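Local coordinates for Alp7A (PDB 5EC0), which probably assembles into actin-like, nucleotide-binding filaments that segregate plasmid DNA in Bacillus subtilis, at residues D212-G216 against Y326-G331; L244-L250 against V262-E266; K254-F259 against F289-I294. One frame throughout, in Å; residues are numbered along the deposited sequence.

Contact 1 of 3, residues D212-G216 against Y326-G331. With ADP (adenosine-5'-diphosphate), chain D.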
loop_
_atom_site.group_PDB
_atom_site.type_symbol
_atom_site.label_atom_id
_atom_site.label_comp_id
_atom_site.label_asym_id
_atom_site.label_seq_id
_atom_site.Cartn_x
_atom_site.Cartn_y
_atom_site.Cartn_z
ATOM N N ASP A 212 1.731 10.562 -5.069
ATOM C CA ASP A 212 1.838 9.191 -4.584
ATOM C C ASP A 212 2.902 8.438 -5.400
ATOM O O ASP A 212 2.606 7.865 -6.455
ATOM C CB ASP A 212 0.467 8.502 -4.675
ATOM C CG ASP A 212 0.425 7.147 -3.975
ATOM O OD1 ASP A 212 1.491 6.601 -3.603
ATOM O OD2 ASP A 212 -0.695 6.613 -3.829
ATOM N N LEU A 213 4.144 8.461 -4.924
ATOM C CA LEU A 213 5.237 7.852 -5.680
ATOM C C LEU A 213 5.436 6.402 -5.264
ATOM O O LEU A 213 5.886 6.136 -4.149
ATOM C CB LEU A 213 6.549 8.640 -5.484
ATOM C CG LEU A 213 6.492 10.175 -5.625
ATOM C CD1 LEU A 213 7.828 10.853 -5.262
ATOM C CD2 LEU A 213 6.029 10.598 -7.009
ATOM N N GLY A 214 5.128 5.476 -6.169
ATOM C CA GLY A 214 5.234 4.058 -5.878
ATOM C C GLY A 214 6.289 3.331 -6.697
ATOM O O GLY A 214 6.978 3.933 -7.521
ATOM N N GLY A 215 6.413 2.028 -6.467
ATOM C CA GLY A 215 7.363 1.194 -7.188
ATOM C C GLY A 215 7.016 1.070 -8.658
ATOM O O GLY A 215 7.906 1.088 -9.501
ATOM N N GLY A 216 5.726 0.973 -8.976
ATOM C CA GLY A 216 5.315 0.719 -10.350
ATOM C C GLY A 216 4.545 1.830 -11.047
ATOM O O GLY A 216 4.449 1.848 -12.278
ATOM N N TYR A 326 4.633 14.892 -1.118
ATOM C CA TYR A 326 5.161 13.635 -1.664
ATOM C C TYR A 326 4.979 12.477 -0.689
ATOM O O TYR A 326 5.322 12.596 0.481
ATOM C CB TYR A 326 6.662 13.788 -2.010
ATOM C CG TYR A 326 6.981 14.951 -2.938
ATOM C CD1 TYR A 326 6.973 14.784 -4.318
ATOM C CD2 TYR A 326 7.287 16.209 -2.435
ATOM C CE1 TYR A 326 7.253 15.833 -5.168
ATOM C CE2 TYR A 326 7.578 17.270 -3.284
ATOM C CZ TYR A 326 7.554 17.071 -4.646
ATOM O OH TYR A 326 7.829 18.102 -5.504
ATOM N N PHE A 327 4.430 11.361 -1.160
ATOM C CA PHE A 327 4.325 10.161 -0.322
ATOM C C PHE A 327 4.421 8.868 -1.154
ATOM O O PHE A 327 4.962 8.862 -2.257
ATOM C CB PHE A 327 3.023 10.175 0.533
ATOM C CG PHE A 327 1.737 10.335 -0.263
ATOM C CD1 PHE A 327 1.359 11.573 -0.760
ATOM C CD2 PHE A 327 0.895 9.249 -0.478
ATOM C CE1 PHE A 327 0.180 11.716 -1.493
ATOM C CE2 PHE A 327 -0.286 9.383 -1.185
ATOM C CZ PHE A 327 -0.651 10.617 -1.693
ATOM N N GLY A 328 3.892 7.767 -0.626
ATOM C CA GLY A 328 4.195 6.467 -1.199
ATOM C C GLY A 328 5.536 5.961 -0.676
ATOM O O GLY A 328 6.301 6.722 -0.061
ATOM N N GLY A 329 5.820 4.681 -0.925
ATOM C CA GLY A 329 7.034 4.041 -0.437
ATOM C C GLY A 329 8.292 4.573 -1.108
ATOM O O GLY A 329 9.360 4.649 -0.498
ATOM N N VAL A 330 8.178 4.942 -2.374
ATOM C CA VAL A 330 9.312 5.540 -3.066
ATOM C C VAL A 330 9.543 6.969 -2.565
ATOM O O VAL A 330 10.686 7.418 -2.484
ATOM C CB VAL A 330 9.111 5.504 -4.597
ATOM C CG1 VAL A 330 10.212 6.285 -5.324
ATOM C CG2 VAL A 330 9.105 4.052 -5.077
ATOM N N GLY A 331 8.468 7.669 -2.191
ATOM C CA GLY A 331 8.586 9.045 -1.728
ATOM C C GLY A 331 9.415 9.082 -0.455
ATOM O O GLY A 331 10.274 9.938 -0.267
HETATM P PB ADP D . 3.741 0.114 -5.032
HETATM O O1B ADP D . 2.482 -0.310 -4.285
HETATM O O2B ADP D . 3.545 0.570 -6.468
HETATM O O3B ADP D . 4.927 -0.814 -4.912
HETATM P PA ADP D . 4.531 1.574 -2.658
HETATM O O1A ADP D . 4.127 0.320 -1.915
HETATM O O2A ADP D . 4.068 2.933 -2.164
HETATM O O3A ADP D . 4.209 1.451 -4.243
HETATM O "O5'" ADP D . 6.124 1.621 -2.755
HETATM C "C5'" ADP D . 6.928 0.449 -2.715
HETATM C "C4'" ADP D . 8.326 0.970 -2.456
HETATM O "O4'" ADP D . 8.405 1.363 -1.090
HETATM C "C3'" ADP D . 9.428 -0.054 -2.647
HETATM O "O3'" ADP D . 10.035 0.098 -3.930
HETATM C "C2'" ADP D . 10.436 0.273 -1.563
HETATM O "O2'" ADP D . 11.591 0.828 -2.191
HETATM C "C1'" ADP D . 9.769 1.332 -0.693
HETATM N N9 ADP D . 9.836 1.062 0.762
HETATM C C8 ADP D . 10.199 2.000 1.663
HETATM N N7 ADP D . 10.172 1.504 2.920
HETATM C C5 ADP D . 9.770 0.226 2.831
HETATM C C6 ADP D . 9.541 -0.846 3.819
HETATM N N6 ADP D . 9.745 -0.598 5.142
HETATM N N1 ADP D . 9.124 -2.044 3.352
HETATM C C2 ADP D . 8.938 -2.256 2.029
HETATM N N3 ADP D . 9.127 -1.326 1.059
HETATM C C4 ADP D . 9.548 -0.074 1.405
#
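Gly328 CA lies 3.4 Å from Leu213 O, in a C-H...O contact that is possible because the residue is glycine: a CB here would point at Leu213 O and clash with it. The backbone shape agrees, since the positive phi of 82° with an extended psi would also jam a CB against the preceding carbonyl. The two segments match the phosphate 2 loop and the adenosine-motif glycines of the actin-like ATPase fold, each following the end of one of two adjacent parallel strands. Asp212 forms a parallel bridge with Phe327, and Leu213 N donates to Phe327 O. Leu213 O in turn accepts from Val330 N at 3.1 Å, tying helix 328-333 to the end of strand 207-213.

The Phe327 ring has its CG wedged between the backbone N and the carbonyl carbon (chi1 55°), and this places one face under Asp212 CA, 4.0 Å from the centroid and close to the ring normal. The Asp212 carboxylate crosses the ring obliquely, its CG 3.6 Å from Phe327 CE2. Its OD2 is bonded to Ser181 and Asn365, and the side chain is about 4 Å from a bound magnesium ion. Leu213 CB meets Val330 CB at 4.1 Å, and Val330 CG2 presses against Gly214 O.

ADP is gripped from both segments. Gly215 N donates to the bridging O3A, Gly216 N gives a weak bond to O2B, and Gly329 N meets ADP O2A at 2.8 Å in a nearly straight bond of 168°.

Contact 2 of 3, residues L244-L250 against V262-E266. With ADP (adenosine-5'-diphosphate), chain D.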
loop_
_atom_site.group_PDB
_atom_site.type_symbol
_atom_site.label_atom_id
_atom_site.label_comp_id
_atom_site.label_asym_id
_atom_site.label_seq_id
_atom_site.Cartn_x
_atom_site.Cartn_y
_atom_site.Cartn_z
ATOM N N LEU A 244 10.959 0.772 -10.376
ATOM C CA LEU A 244 11.566 -0.554 -10.410
ATOM C C LEU A 244 12.412 -0.759 -11.667
ATOM O O LEU A 244 13.457 -1.415 -11.622
ATOM C CB LEU A 244 10.496 -1.638 -10.311
ATOM C CG LEU A 244 9.912 -1.767 -8.906
ATOM C CD1 LEU A 244 8.719 -2.687 -8.908
ATOM C CD2 LEU A 244 10.972 -2.269 -7.939
ATOM N N ALA A 245 11.971 -0.189 -12.784
ATOM C CA ALA A 245 12.738 -0.299 -14.016
ATOM C C ALA A 245 14.027 0.488 -13.858
ATOM O O ALA A 245 15.072 0.113 -14.391
ATOM C CB ALA A 245 11.939 0.199 -15.205
ATOM N N HIS A 246 13.951 1.573 -13.097
ATOM C CA HIS A 246 15.120 2.417 -12.883
ATOM C C HIS A 246 16.143 1.677 -12.013
ATOM O O HIS A 246 17.347 1.800 -12.220
ATOM C CB HIS A 246 14.712 3.745 -12.248
ATOM C CG HIS A 246 15.853 4.687 -12.028
ATOM N ND1 HIS A 246 16.166 5.697 -12.910
ATOM C CD2 HIS A 246 16.751 4.775 -11.019
ATOM C CE1 HIS A 246 17.211 6.369 -12.456
ATOM N NE2 HIS A 246 17.585 5.829 -11.312
ATOM N N LEU A 247 15.653 0.894 -11.059
ATOM C CA LEU A 247 16.530 0.115 -10.204
ATOM C C LEU A 247 17.177 -1.052 -10.962
ATOM O O LEU A 247 18.361 -1.338 -10.792
ATOM C CB LEU A 247 15.765 -0.414 -8.984
ATOM C CG LEU A 247 15.406 0.591 -7.879
ATOM C CD1 LEU A 247 15.103 -0.131 -6.557
ATOM C CD2 LEU A 247 16.511 1.616 -7.690
ATOM N N GLU A 248 16.403 -1.724 -11.803
ATOM C CA GLU A 248 16.903 -2.911 -12.475
ATOM C C GLU A 248 17.897 -2.492 -13.549
ATOM O O GLU A 248 18.821 -3.239 -13.878
ATOM C CB GLU A 248 15.739 -3.736 -13.052
ATOM C CG GLU A 248 16.118 -4.857 -14.027
ATOM C CD GLU A 248 16.732 -6.092 -13.360
ATOM O OE1 GLU A 248 17.045 -6.045 -12.149
ATOM O OE2 GLU A 248 16.910 -7.116 -14.062
ATOM N N LYS A 249 17.732 -1.287 -14.083
ATOM C CA LYS A 249 18.714 -0.782 -15.035
ATOM C C LYS A 249 19.987 -0.426 -14.284
ATOM O O LYS A 249 21.097 -0.664 -14.769
ATOM C CB LYS A 249 18.180 0.421 -15.798
ATOM C CG LYS A 249 19.137 0.973 -16.825
ATOM C CD LYS A 249 18.468 2.067 -17.648
ATOM C CE LYS A 249 19.300 2.453 -18.869
ATOM N NZ LYS A 249 20.580 3.158 -18.532
ATOM N N LEU A 250 19.814 0.129 -13.089
ATOM C CA LEU A 250 20.935 0.461 -12.216
ATOM C C LEU A 250 21.686 -0.795 -11.791
ATOM O O LEU A 250 22.927 -0.823 -11.774
ATOM C CB LEU A 250 20.454 1.207 -10.972
ATOM C CG LEU A 250 21.557 1.449 -9.938
ATOM C CD1 LEU A 250 22.625 2.357 -10.522
ATOM C CD2 LEU A 250 20.974 2.023 -8.667
ATOM N N VAL A 262 16.280 -7.334 -8.689
ATOM C CA VAL A 262 15.934 -5.967 -8.370
ATOM C C VAL A 262 15.304 -5.896 -6.978
ATOM O O VAL A 262 15.381 -4.871 -6.300
ATOM C CB VAL A 262 14.987 -5.367 -9.433
ATOM C CG1 VAL A 262 13.563 -5.837 -9.224
ATOM C CG2 VAL A 262 15.057 -3.866 -9.390
ATOM N N ARG A 263 14.703 -6.998 -6.547
ATOM C CA ARG A 263 14.036 -7.039 -5.255
ATOM C C ARG A 263 15.063 -6.910 -4.133
ATOM O O ARG A 263 14.833 -6.211 -3.149
ATOM C CB ARG A 263 13.230 -8.328 -5.116
ATOM C CG ARG A 263 12.489 -8.479 -3.803
ATOM C CD ARG A 263 11.995 -9.912 -3.634
ATOM N NE ARG A 263 11.169 -10.076 -2.441
ATOM C CZ ARG A 263 9.850 -9.909 -2.419
ATOM N NH1 ARG A 263 9.205 -9.565 -3.528
ATOM N NH2 ARG A 263 9.175 -10.082 -1.289
ATOM N N GLU A 264 16.199 -7.581 -4.296
ATOM C CA GLU A 264 17.331 -7.430 -3.381
ATOM C C GLU A 264 17.820 -5.974 -3.297
ATOM O O GLU A 264 18.054 -5.438 -2.213
ATOM C CB GLU A 264 18.497 -8.329 -3.820
ATOM C CG GLU A 264 18.345 -9.806 -3.477
ATOM C CD GLU A 264 19.404 -10.671 -4.162
ATOM O OE1 GLU A 264 20.559 -10.208 -4.318
ATOM O OE2 GLU A 264 19.080 -11.816 -4.545
ATOM N N LEU A 265 17.995 -5.339 -4.446
ATOM C CA LEU A 265 18.523 -3.975 -4.462
ATOM C C LEU A 265 17.514 -3.024 -3.823
ATOM O O LEU A 265 17.863 -2.155 -3.024
ATOM C CB LEU A 265 18.849 -3.551 -5.888
ATOM C CG LEU A 265 19.199 -2.083 -6.119
ATOM C CD1 LEU A 265 20.515 -1.736 -5.428
ATOM C CD2 LEU A 265 19.268 -1.813 -7.613
ATOM N N GLU A 266 16.251 -3.228 -4.173
ATOM C CA GLU A 266 15.136 -2.506 -3.572
ATOM C C GLU A 266 15.112 -2.641 -2.045
ATOM O O GLU A 266 14.930 -1.655 -1.345
ATOM C CB GLU A 266 13.828 -3.010 -4.177
ATOM C CG GLU A 266 12.554 -2.399 -3.617
ATOM C CD GLU A 266 11.325 -3.146 -4.105
ATOM O OE1 GLU A 266 11.377 -4.396 -4.174
ATOM O OE2 GLU A 266 10.318 -2.487 -4.433
HETATM P PB ADP D . 3.741 0.114 -5.032
HETATM O O1B ADP D . 2.482 -0.310 -4.285
HETATM O O2B ADP D . 3.545 0.570 -6.468
HETATM O O3B ADP D . 4.927 -0.814 -4.912
HETATM P PA ADP D . 4.531 1.574 -2.658
HETATM O O1A ADP D . 4.127 0.320 -1.915
HETATM O O2A ADP D . 4.068 2.933 -2.164
HETATM O O3A ADP D . 4.209 1.451 -4.243
HETATM O "O5'" ADP D . 6.124 1.621 -2.755
HETATM C "C5'" ADP D . 6.928 0.449 -2.715
HETATM C "C4'" ADP D . 8.326 0.970 -2.456
HETATM O "O4'" ADP D . 8.405 1.363 -1.090
HETATM C "C3'" ADP D . 9.428 -0.054 -2.647
HETATM O "O3'" ADP D . 10.035 0.098 -3.930
HETATM C "C2'" ADP D . 10.436 0.273 -1.563
HETATM O "O2'" ADP D . 11.591 0.828 -2.191
HETATM C "C1'" ADP D . 9.769 1.332 -0.693
HETATM N N9 ADP D . 9.836 1.062 0.762
HETATM C C8 ADP D . 10.199 2.000 1.663
HETATM N N7 ADP D . 10.172 1.504 2.920
HETATM C C5 ADP D . 9.770 0.226 2.831
HETATM C C6 ADP D . 9.541 -0.846 3.819
HETATM N N6 ADP D . 9.745 -0.598 5.142
HETATM N N1 ADP D . 9.124 -2.044 3.352
HETATM C C2 ADP D . 8.938 -2.256 2.029
HETATM N N3 ADP D . 9.127 -1.326 1.059
HETATM C C4 ADP D . 9.548 -0.074 1.405
#
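Val262 turns CG2 anti to its own backbone N (chi1 79° to CG1), which drives that methyl into helix 243-254, 3.5 Å from Leu247 CB. Beside it, Leu265 sends CD2 over Leu247 O at 3.3 Å, where the same methyl also touches Leu247 CB and, more loosely, Leu250 CD2. Glu248 bends at chi2 (75°), so its chain crosses Val262 at about a right angle and OE1 comes 3.5 Å from Val262 CB; the charge itself is paired with Arg251. The short helical segments run nearly perpendicular, at 102°, with axes 9.3 Å apart, and belong to a part of the chain that probably corresponds to subdomain IIB of the actin fold. Leu247 CD1 reaches Glu266 at CA, 3.8 Å away, packing against the root of a side chain that then runs extended to the ribose. There Glu266 OE2 accepts from ADP O3' at 2.6 Å, while Leu244 CD2 lies 3.6 Å from that same OE2. An alanine in place of Glu266 would remove the carboxylate, and is likely to leave the ribose hydroxyl O3' without this acceptor and the Leu244 methyl facing a gap. Ser13 touches Glu266 too, from the loop between strands 2-10 and 14-19.

Contact 3 of 3, residues K254-F259 against F289-I294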
loop_
_atom_site.group_PDB
_atom_site.type_symbol
_atom_site.label_atom_id
_atom_site.label_comp_id
_atom_site.label_asym_id
_atom_site.label_seq_id
_atom_site.Cartn_x
_atom_site.Cartn_y
_atom_site.Cartn_z
ATOM N N LYS A 254 25.482 -1.118 -12.996
ATOM C CA LYS A 254 26.490 -0.668 -12.040
ATOM C C LYS A 254 26.698 -1.558 -10.806
ATOM O O LYS A 254 27.665 -1.366 -10.062
ATOM C CB LYS A 254 26.145 0.755 -11.585
ATOM C CG LYS A 254 26.115 1.759 -12.725
ATOM C CD LYS A 254 26.476 3.163 -12.263
ATOM C CE LYS A 254 26.719 4.074 -13.457
ATOM N NZ LYS A 254 25.630 3.952 -14.466
ATOM N N LEU A 255 25.812 -2.530 -10.589
ATOM C CA LEU A 255 25.827 -3.288 -9.335
ATOM C C LEU A 255 25.624 -4.800 -9.483
ATOM O O LEU A 255 25.267 -5.465 -8.520
ATOM C CB LEU A 255 24.754 -2.736 -8.390
ATOM C CG LEU A 255 24.914 -1.307 -7.865
ATOM C CD1 LEU A 255 23.746 -0.964 -6.974
ATOM C CD2 LEU A 255 26.227 -1.140 -7.107
ATOM N N LEU A 256 25.874 -5.340 -10.672
ATOM C CA LEU A 256 25.667 -6.762 -10.959
ATOM C C LEU A 256 26.368 -7.685 -9.959
ATOM O O LEU A 256 25.943 -8.818 -9.730
ATOM C CB LEU A 256 26.153 -7.065 -12.376
ATOM C CG LEU A 256 25.322 -7.963 -13.289
ATOM C CD1 LEU A 256 23.843 -7.661 -13.158
ATOM C CD2 LEU A 256 25.780 -7.749 -14.715
ATOM N N GLU A 257 27.441 -7.177 -9.367
ATOM C CA GLU A 257 28.251 -7.914 -8.410
ATOM C C GLU A 257 27.501 -8.115 -7.098
ATOM O O GLU A 257 27.726 -9.083 -6.373
ATOM C CB GLU A 257 29.536 -7.139 -8.136
ATOM C CG GLU A 257 30.125 -6.477 -9.366
ATOM C CD GLU A 257 31.295 -5.583 -9.035
ATOM O OE1 GLU A 257 31.533 -5.331 -7.837
ATOM O OE2 GLU A 257 31.960 -5.106 -9.974
ATOM N N HIS A 258 26.613 -7.176 -6.791
ATOM C CA HIS A 258 26.063 -7.061 -5.444
ATOM C C HIS A 258 24.617 -7.526 -5.325
ATOM O O HIS A 258 24.141 -7.785 -4.223
ATOM C CB HIS A 258 26.178 -5.613 -4.972
ATOM C CG HIS A 258 27.587 -5.156 -4.786
ATOM N ND1 HIS A 258 28.273 -4.441 -5.744
ATOM C CD2 HIS A 258 28.446 -5.319 -3.753
ATOM C CE1 HIS A 258 29.491 -4.177 -5.309
ATOM N NE2 HIS A 258 29.621 -4.698 -4.101
ATOM N N PHE A 259 23.922 -7.629 -6.456
ATOM C CA PHE A 259 22.501 -7.977 -6.465
ATOM C C PHE A 259 22.128 -8.825 -7.687
ATOM O O PHE A 259 22.464 -8.482 -8.824
ATOM C CB PHE A 259 21.651 -6.707 -6.415
ATOM C CG PHE A 259 22.005 -5.798 -5.272
ATOM C CD1 PHE A 259 21.513 -6.041 -3.996
ATOM C CD2 PHE A 259 22.850 -4.721 -5.465
ATOM C CE1 PHE A 259 21.851 -5.214 -2.938
ATOM C CE2 PHE A 259 23.191 -3.889 -4.410
ATOM C CZ PHE A 259 22.696 -4.138 -3.146
ATOM N N PHE A 289 31.444 -3.337 1.426
ATOM C CA PHE A 289 31.327 -2.591 0.167
ATOM C C PHE A 289 30.444 -1.365 0.355
ATOM O O PHE A 289 29.229 -1.478 0.514
ATOM C CB PHE A 289 30.768 -3.511 -0.935
ATOM C CG PHE A 289 31.568 -4.770 -1.117
ATOM C CD1 PHE A 289 31.278 -5.900 -0.369
ATOM C CD2 PHE A 289 32.644 -4.809 -1.998
ATOM C CE1 PHE A 289 32.019 -7.063 -0.512
ATOM C CE2 PHE A 289 33.398 -5.969 -2.144
ATOM C CZ PHE A 289 33.083 -7.098 -1.400
ATOM N N ASP A 290 31.073 -0.197 0.363
ATOM C CA ASP A 290 30.351 1.068 0.441
ATOM C C ASP A 290 29.729 1.367 -0.920
ATOM O O ASP A 290 30.439 1.611 -1.895
ATOM C CB ASP A 290 31.277 2.216 0.880
ATOM C CG ASP A 290 30.519 3.506 1.194
ATOM O OD1 ASP A 290 29.410 3.705 0.665
ATOM O OD2 ASP A 290 31.046 4.343 1.957
ATOM N N LEU A 291 28.402 1.327 -0.978
ATOM C CA LEU A 291 27.683 1.549 -2.222
ATOM C C LEU A 291 26.984 2.908 -2.222
ATOM O O LEU A 291 26.210 3.190 -3.123
ATOM C CB LEU A 291 26.653 0.436 -2.452
ATOM C CG LEU A 291 27.181 -0.986 -2.653
ATOM C CD1 LEU A 291 26.041 -1.973 -2.875
ATOM C CD2 LEU A 291 28.142 -1.029 -3.813
ATOM N N THR A 292 27.271 3.735 -1.218
ATOM C CA THR A 292 26.530 4.978 -0.978
ATOM C C THR A 292 26.498 5.942 -2.156
ATOM O O THR A 292 25.426 6.402 -2.552
ATOM C CB THR A 292 27.097 5.761 0.225
ATOM O OG1 THR A 292 27.238 4.889 1.358
ATOM C CG2 THR A 292 26.172 6.921 0.582
ATOM N N ASP A 293 27.670 6.267 -2.690
ATOM C CA ASP A 293 27.776 7.220 -3.795
ATOM C C ASP A 293 26.963 6.778 -5.009
ATOM O O ASP A 293 26.258 7.586 -5.622
ATOM C CB ASP A 293 29.240 7.420 -4.221
ATOM C CG ASP A 293 30.033 8.276 -3.247
ATOM O OD1 ASP A 293 29.420 8.991 -2.417
ATOM O OD2 ASP A 293 31.286 8.240 -3.333
ATOM N N ILE A 294 27.073 5.499 -5.352
ATOM C CA ILE A 294 26.424 4.975 -6.543
ATOM C C ILE A 294 24.916 5.102 -6.410
ATOM O O ILE A 294 24.208 5.456 -7.359
ATOM C CB ILE A 294 26.812 3.505 -6.790
ATOM C CG1 ILE A 294 28.283 3.421 -7.220
ATOM C CG2 ILE A 294 25.885 2.857 -7.828
ATOM C CD1 ILE A 294 28.724 2.044 -7.604
#
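His258 and Leu291 both keep CG anti to the carbonyl carbon (chi1 -66° and -64°), and these torsions bring the imidazole and the leucine fork together. Leu291 CD2 sits over one face of the imidazole, 3.9 Å from its centroid and displaced toward the rim, in a CH-pi contact. The edge of the same ring carries NE2 toward Phe289, 3.6 Å from CG. This pair is an offset edge-to-face arrangement, with ring planes 69° apart and centroids 5.2 Å from each other. One histidine ring therefore uses its face for an aliphatic partner and its edge for an aromatic one.

The structural setting is the loop that follows helix 243-254, laid against the end of the small hairpin of strands 279-281 and 288-290 where it passes into helix 292-313. Asp290 shapes that passage as an Asx turn: its OD1 accepts from Thr292 N at 2.8 Å and from Thr292 OG1 as well, so one oxygen is gripped twice at the start of the helix. Leu291, at the N-cap position, points its side chain toward the loop. Its CD2 meets Leu255 CD2 at 3.8 Å and its CD1 meets Phe259 CE2 at 3.8 Å, with His258 beside both methyls. Leu255 CD2 also slides past Ile294, with CG2 4.1 Å away. On the loop side, Leu255 O accepts from both His258 N and Phe259 N, which fixes the backbone turn that carries both aromatic residues.

In the fold
The three contacts climb outward from the nucleotide. Contact 1 is fully buried, its centre about 10 Å from the centre of the chain, whereas contacts 2 and 3 are partly buried at about 19 and 28 Å. Chemistry follows place: contact 1 relies on backbone bonds and glycines at the phosphates, contact 2 on apolar helix packing with one carboxylate on the ribose, and contact 3 on rings and leucine methyls with no ligand. Gly215 O and Leu244 N, probably hydrogen-bonded, join contacts 1 and 2. The segments of contacts 2 and 3 alternate along the chain, the loop of contact 3 following the helix of contact 2, with Leu265 packing on Leu255 and Phe259.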